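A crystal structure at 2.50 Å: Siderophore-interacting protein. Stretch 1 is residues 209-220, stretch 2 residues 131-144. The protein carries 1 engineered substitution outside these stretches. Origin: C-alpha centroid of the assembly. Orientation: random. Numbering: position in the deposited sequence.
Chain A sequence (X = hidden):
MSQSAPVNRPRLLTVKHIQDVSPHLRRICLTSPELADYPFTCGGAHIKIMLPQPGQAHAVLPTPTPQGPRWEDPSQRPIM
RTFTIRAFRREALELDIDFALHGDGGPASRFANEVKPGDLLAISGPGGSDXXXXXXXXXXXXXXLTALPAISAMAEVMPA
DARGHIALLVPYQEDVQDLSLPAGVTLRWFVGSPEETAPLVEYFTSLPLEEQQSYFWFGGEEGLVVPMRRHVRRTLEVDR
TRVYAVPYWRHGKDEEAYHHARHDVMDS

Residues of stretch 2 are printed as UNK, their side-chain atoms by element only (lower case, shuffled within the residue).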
# COMPACT_ATOMS: atom_id res chain seq x y z
N LEU A 209 -11.94 24.14 -6.58
CA LEU A 209 -10.73 23.41 -6.24
C LEU A 209 -9.94 24.18 -5.19
O LEU A 209 -9.81 25.40 -5.26
CB LEU A 209 -9.86 23.19 -7.49
CG LEU A 209 -10.56 22.58 -8.71
CD1 LEU A 209 -9.74 22.80 -9.97
CD2 LEU A 209 -10.86 21.10 -8.49
N GLU A 210 -9.41 23.44 -4.22
CA GLU A 210 -8.46 24.00 -3.27
C GLU A 210 -7.08 24.07 -3.89
O GLU A 210 -6.58 23.07 -4.42
CB GLU A 210 -8.44 23.14 -2.03
CG GLU A 210 -9.78 23.14 -1.33
CD GLU A 210 -10.02 24.42 -0.55
OE1 GLU A 210 -9.00 25.06 -0.16
OE2 GLU A 210 -11.21 24.78 -0.32
N GLU A 211 -6.44 25.24 -3.81
CA GLU A 211 -5.09 25.36 -4.33
C GLU A 211 -4.04 25.11 -3.27
O GLU A 211 -2.87 24.93 -3.63
CB GLU A 211 -4.86 26.73 -4.97
CG GLU A 211 -4.76 27.87 -3.99
CD GLU A 211 -4.89 29.21 -4.69
OE1 GLU A 211 -3.93 29.61 -5.38
OE2 GLU A 211 -5.97 29.84 -4.57
N GLN A 212 -4.41 25.09 -2.00
CA GLN A 212 -3.45 24.83 -0.93
C GLN A 212 -3.68 23.44 -0.35
O GLN A 212 -4.82 22.99 -0.24
CB GLN A 212 -3.53 25.88 0.19
CG GLN A 212 -3.48 27.33 -0.27
CD GLN A 212 -2.15 27.75 -0.89
OE1 GLN A 212 -1.13 27.03 -0.77
NE2 GLN A 212 -2.14 28.91 -1.55
N GLN A 213 -2.59 22.78 0.01
CA GLN A 213 -2.62 21.45 0.60
C GLN A 213 -3.44 20.48 -0.24
O GLN A 213 -4.30 19.75 0.27
CB GLN A 213 -3.16 21.49 2.02
CG GLN A 213 -2.41 20.56 2.95
CD GLN A 213 -2.49 21.03 4.38
OE1 GLN A 213 -2.66 22.22 4.64
NE2 GLN A 213 -2.37 20.09 5.32
N SER A 214 -3.16 20.45 -1.55
CA SER A 214 -3.90 19.58 -2.44
C SER A 214 -2.95 18.91 -3.42
O SER A 214 -1.85 19.38 -3.67
CB SER A 214 -5.00 20.34 -3.20
OG SER A 214 -4.52 21.54 -3.76
N TYR A 215 -3.42 17.79 -3.97
CA TYR A 215 -2.68 17.00 -4.94
C TYR A 215 -3.60 16.72 -6.13
O TYR A 215 -4.70 16.19 -5.94
CB TYR A 215 -2.19 15.70 -4.32
CG TYR A 215 -1.32 14.87 -5.23
CD1 TYR A 215 -0.14 15.39 -5.76
CD2 TYR A 215 -1.67 13.54 -5.55
CE1 TYR A 215 0.67 14.62 -6.59
CE2 TYR A 215 -0.86 12.77 -6.37
CZ TYR A 215 0.30 13.32 -6.89
OH TYR A 215 1.10 12.57 -7.71
N PHE A 216 -3.15 17.08 -7.32
CA PHE A 216 -3.88 16.86 -8.56
C PHE A 216 -3.22 15.74 -9.34
O PHE A 216 -2.01 15.76 -9.56
CB PHE A 216 -3.91 18.14 -9.39
CG PHE A 216 -4.56 19.30 -8.69
CD1 PHE A 216 -3.87 20.02 -7.71
CD2 PHE A 216 -5.85 19.67 -9.01
CE1 PHE A 216 -4.48 21.10 -7.07
CE2 PHE A 216 -6.47 20.76 -8.37
CZ PHE A 216 -5.78 21.46 -7.39
N TRP A 217 -4.00 14.74 -9.73
CA TRP A 217 -3.50 13.56 -10.40
C TRP A 217 -4.33 13.36 -11.66
O TRP A 217 -5.53 13.08 -11.57
CB TRP A 217 -3.58 12.34 -9.49
CG TRP A 217 -2.82 11.15 -9.98
CD1 TRP A 217 -1.58 10.73 -9.58
CD2 TRP A 217 -3.25 10.21 -10.98
NE1 TRP A 217 -1.22 9.59 -10.26
CE2 TRP A 217 -2.23 9.24 -11.12
CE3 TRP A 217 -4.42 10.06 -11.74
CZ2 TRP A 217 -2.34 8.16 -11.98
CZ3 TRP A 217 -4.52 8.98 -12.60
CH2 TRP A 217 -3.49 8.04 -12.71
N PHE A 218 -3.70 13.53 -12.82
CA PHE A 218 -4.31 13.38 -14.13
C PHE A 218 -3.54 12.29 -14.88
O PHE A 218 -2.33 12.43 -15.12
CB PHE A 218 -4.29 14.71 -14.89
CG PHE A 218 -4.82 15.90 -14.09
CD1 PHE A 218 -6.04 15.83 -13.44
CD2 PHE A 218 -4.10 17.08 -14.01
CE1 PHE A 218 -6.53 16.92 -12.70
CE2 PHE A 218 -4.57 18.17 -13.29
CZ PHE A 218 -5.79 18.10 -12.64
N GLY A 219 -4.22 11.19 -15.22
CA GLY A 219 -3.62 10.12 -16.00
C GLY A 219 -4.62 9.58 -17.00
O GLY A 219 -5.74 10.05 -17.10
N GLY A 220 -4.21 8.55 -17.72
CA GLY A 220 -5.08 8.05 -18.77
C GLY A 220 -4.83 8.72 -20.11
O GLY A 220 -3.76 9.28 -20.33
N UNK A 131 5.47 6.43 -3.45
CA UNK A 131 5.46 7.84 -3.87
C UNK A 131 4.15 8.29 -4.53
O UNK A 131 3.87 9.49 -4.46
c UNK A 131 6.64 5.70 -3.99
c UNK A 131 7.51 6.80 -4.55
c UNK A 131 6.61 7.92 -4.90
N UNK A 132 3.39 7.37 -5.13
CA UNK A 132 2.30 7.73 -6.05
C UNK A 132 1.25 8.62 -5.38
O UNK A 132 0.99 9.75 -5.83
c UNK A 132 1.66 6.46 -6.63
c UNK A 132 3.25 5.81 -9.28
s UNK A 132 1.90 6.99 -9.47
c UNK A 132 0.91 6.64 -7.98
N UNK A 133 0.64 8.14 -4.31
CA UNK A 133 -0.26 8.99 -3.53
C UNK A 133 0.58 9.90 -2.64
O UNK A 133 1.34 9.42 -1.80
c UNK A 133 -2.14 9.02 -1.80
c UNK A 133 -1.23 8.16 -2.68
c UNK A 133 -3.26 9.56 -2.63
c UNK A 133 -2.70 8.22 -0.64
N UNK A 134 0.46 11.20 -2.86
CA UNK A 134 1.19 12.22 -2.14
C UNK A 134 0.36 12.73 -0.96
O UNK A 134 -0.86 12.89 -1.09
c UNK A 134 1.52 13.39 -3.07
c UNK A 134 2.91 15.43 -3.51
c UNK A 134 2.58 14.33 -2.53
n UNK A 134 2.85 16.67 -3.03
o UNK A 134 3.21 15.17 -4.67
N UNK A 135 0.98 12.99 0.19
CA UNK A 135 0.22 13.53 1.33
C UNK A 135 -0.44 14.86 0.99
O UNK A 135 0.19 15.78 0.45
c UNK A 135 2.62 13.50 1.74
c UNK A 135 2.36 12.61 0.57
c UNK A 135 1.28 13.67 2.43
N UNK A 136 -1.74 14.95 1.28
CA UNK A 136 -2.52 16.14 1.03
C UNK A 136 -3.84 16.00 1.78
O UNK A 136 -4.19 14.92 2.25
c UNK A 136 -2.76 16.37 -0.47
N UNK A 137 -4.56 17.10 1.89
CA UNK A 137 -5.89 17.03 2.44
C UNK A 137 -6.96 16.96 1.35
O UNK A 137 -8.02 16.37 1.59
c UNK A 137 -6.14 18.22 3.37
o UNK A 137 -6.74 19.28 2.67
N UNK A 138 -6.69 17.51 0.17
CA UNK A 138 -7.61 17.47 -0.95
C UNK A 138 -6.97 16.71 -2.11
O UNK A 138 -5.76 16.84 -2.35
c UNK A 138 -10.24 19.66 -0.28
c UNK A 138 -8.00 18.88 -1.35
c UNK A 138 -8.89 19.54 -0.34
n UNK A 138 -10.53 20.34 0.87
c UNK A 138 -9.40 20.64 1.50
n UNK A 138 -8.40 20.18 0.78
N UNK A 139 -7.76 15.91 -2.81
CA UNK A 139 -7.29 15.08 -3.92
C UNK A 139 -8.23 15.23 -5.12
O UNK A 139 -9.44 15.03 -5.00
c UNK A 139 -7.22 13.61 -3.52
c UNK A 139 -4.14 12.66 -0.70
c UNK A 139 -3.82 12.86 -2.07
c UNK A 139 -4.82 13.17 -2.96
o UNK A 139 -3.16 12.33 0.22
c UNK A 139 -6.14 13.29 -2.54
c UNK A 139 -5.45 12.77 -0.27
c UNK A 139 -6.44 13.07 -1.20
N UNK A 140 -7.67 15.56 -6.27
CA UNK A 140 -8.46 15.77 -7.48
C UNK A 140 -7.85 14.94 -8.59
O UNK A 140 -6.75 15.26 -9.06
c UNK A 140 -10.31 18.24 -6.46
c UNK A 140 -8.46 19.66 -4.98
o UNK A 140 -10.15 20.59 -3.66
c UNK A 140 -8.05 18.84 -6.00
c UNK A 140 -9.80 19.77 -4.69
c UNK A 140 -10.75 19.07 -5.42
c UNK A 140 -8.96 18.13 -6.76
c UNK A 140 -8.50 17.24 -7.87
N UNK A 141 -8.58 13.92 -9.05
CA UNK A 141 -7.99 12.86 -9.84
C UNK A 141 -8.89 12.62 -11.06
O UNK A 141 -10.12 12.57 -10.92
c UNK A 141 -6.85 11.73 -7.79
s UNK A 141 -6.56 10.09 -7.10
c UNK A 141 -7.88 11.60 -8.97
c UNK A 141 -6.43 10.43 -5.30
N UNK A 142 -8.31 12.48 -12.25
CA UNK A 142 -9.07 12.15 -13.45
C UNK A 142 -8.34 11.02 -14.16
O UNK A 142 -7.11 10.96 -14.14
c UNK A 142 -9.28 13.38 -14.37
c UNK A 142 -9.90 12.98 -15.68
c UNK A 142 -10.16 14.46 -13.71
N UNK A 143 -9.10 10.11 -14.76
CA UNK A 143 -8.48 9.09 -15.60
C UNK A 143 -9.51 8.29 -16.37
O UNK A 143 -10.71 8.56 -16.33
N UNK A 144 -9.00 7.29 -17.09
CA UNK A 144 -9.82 6.34 -17.81
C UNK A 144 -9.45 4.95 -17.30
O UNK A 144 -8.75 4.84 -16.29
o UNK A 144 -7.43 5.50 -19.21
o UNK A 144 -7.82 6.87 -20.87
c UNK A 144 -9.66 6.51 -19.34
c UNK A 144 -8.20 6.28 -19.83

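Position 131 has three side-chain carbons that close a ring onto its own backbone N and touch nothing on stretch 1, the mark of proline, P131. At 132 an unbranched chain of two carbons, a sulfur and a terminal carbon brings its sulfur to 4.1 Å from W217 NE1, at the edge of the indole and near its plane; this is methionine, M132. Position 133 carries four carbons forked at the second, without contact to stretch 1, a leucine; the CA-to-CB bond of L133 points away, though the end of its side chain turns back nearer.

The side chain at 134 lays its CB over the face of the Y215 ring, 3.7 Å from the centroid and almost on the ring normal, a CH-pi contact. Three carbons in a row, the third carrying one oxygen and one nitrogen, make a primary amide one carbon longer than asparagine's: glutamine, Q134. Another three-carbon ring closed on the backbone, clear of stretch 1, makes 135 proline; P135 points away. A single carbon at 136, its CB 3.9 Å from Y215 CB, means alanine, A136.

Position 137 has one carbon followed by one oxygen, which forms a weak bond to Q213 O at 3.5 Å; this fits serine, and S137 N donates to the same Q213 O at 3.1 Å. At 138 a carbon leads to a five-membered ring of three carbons and two nitrogens, one face covered by E210 CG, 3.6 Å from the centroid: histidine, H138.

Position 139 shows one carbon and a six-carbon ring bearing an oxygen, with a ring carbon 3.9 Å from Y215 CB: tyrosine. Y139 OH donates to Q134 O within its own stretch at 2.7 Å. The same atom set recurs at 140, on the other face of the sheet. Its ring has L209 CD2 over one face, 3.8 Å from the centroid, and its oxygen accepts from E210 N at 3.0 Å, so this is a second tyrosine, Y140. Its plane is nearly parallel to that of F216 but slid aside, with Y140 CD2 and F216 CE2 3.4 Å apart.

At 141 the unbranched carbon-carbon-sulfur-carbon chain recurs, its second carbon 3.7 Å from W217 CB: methionine, M141. One carbon carrying two more at 142, with CB 4.2 Å from F218 CD1, defines valine, V142. Position 143 has no side-chain atoms, and its CA approaches G219 O to 3.3 Å: glycine, G143. Two carbons, the second with two oxygens, one of them 3.5 Å from G220 CA, make 144 aspartate, D144.

The contact is a parallel pairing of strands, opened by H138 N to Q213 O (3.3 Å). Y215 donates from N to H138 O (3.0 Å) and accepts at O from Y140 N (3.1 Å); W217 likewise donates from N to Y140 O (2.9 Å) and accepts at O from V142 N (2.9 Å). Each thus bridges residues two apart, as parallel strands do, and G219 N to V142 O (3.1 Å) continues the ladder. Side chains alternate accordingly: Y215 and W217 share one face with Y139 and M141, whereas S214, F216 and F218 share the other with H138, Y140 and V142.

Stretch 2, residues 131-144: PMLQPASHYYMVGD
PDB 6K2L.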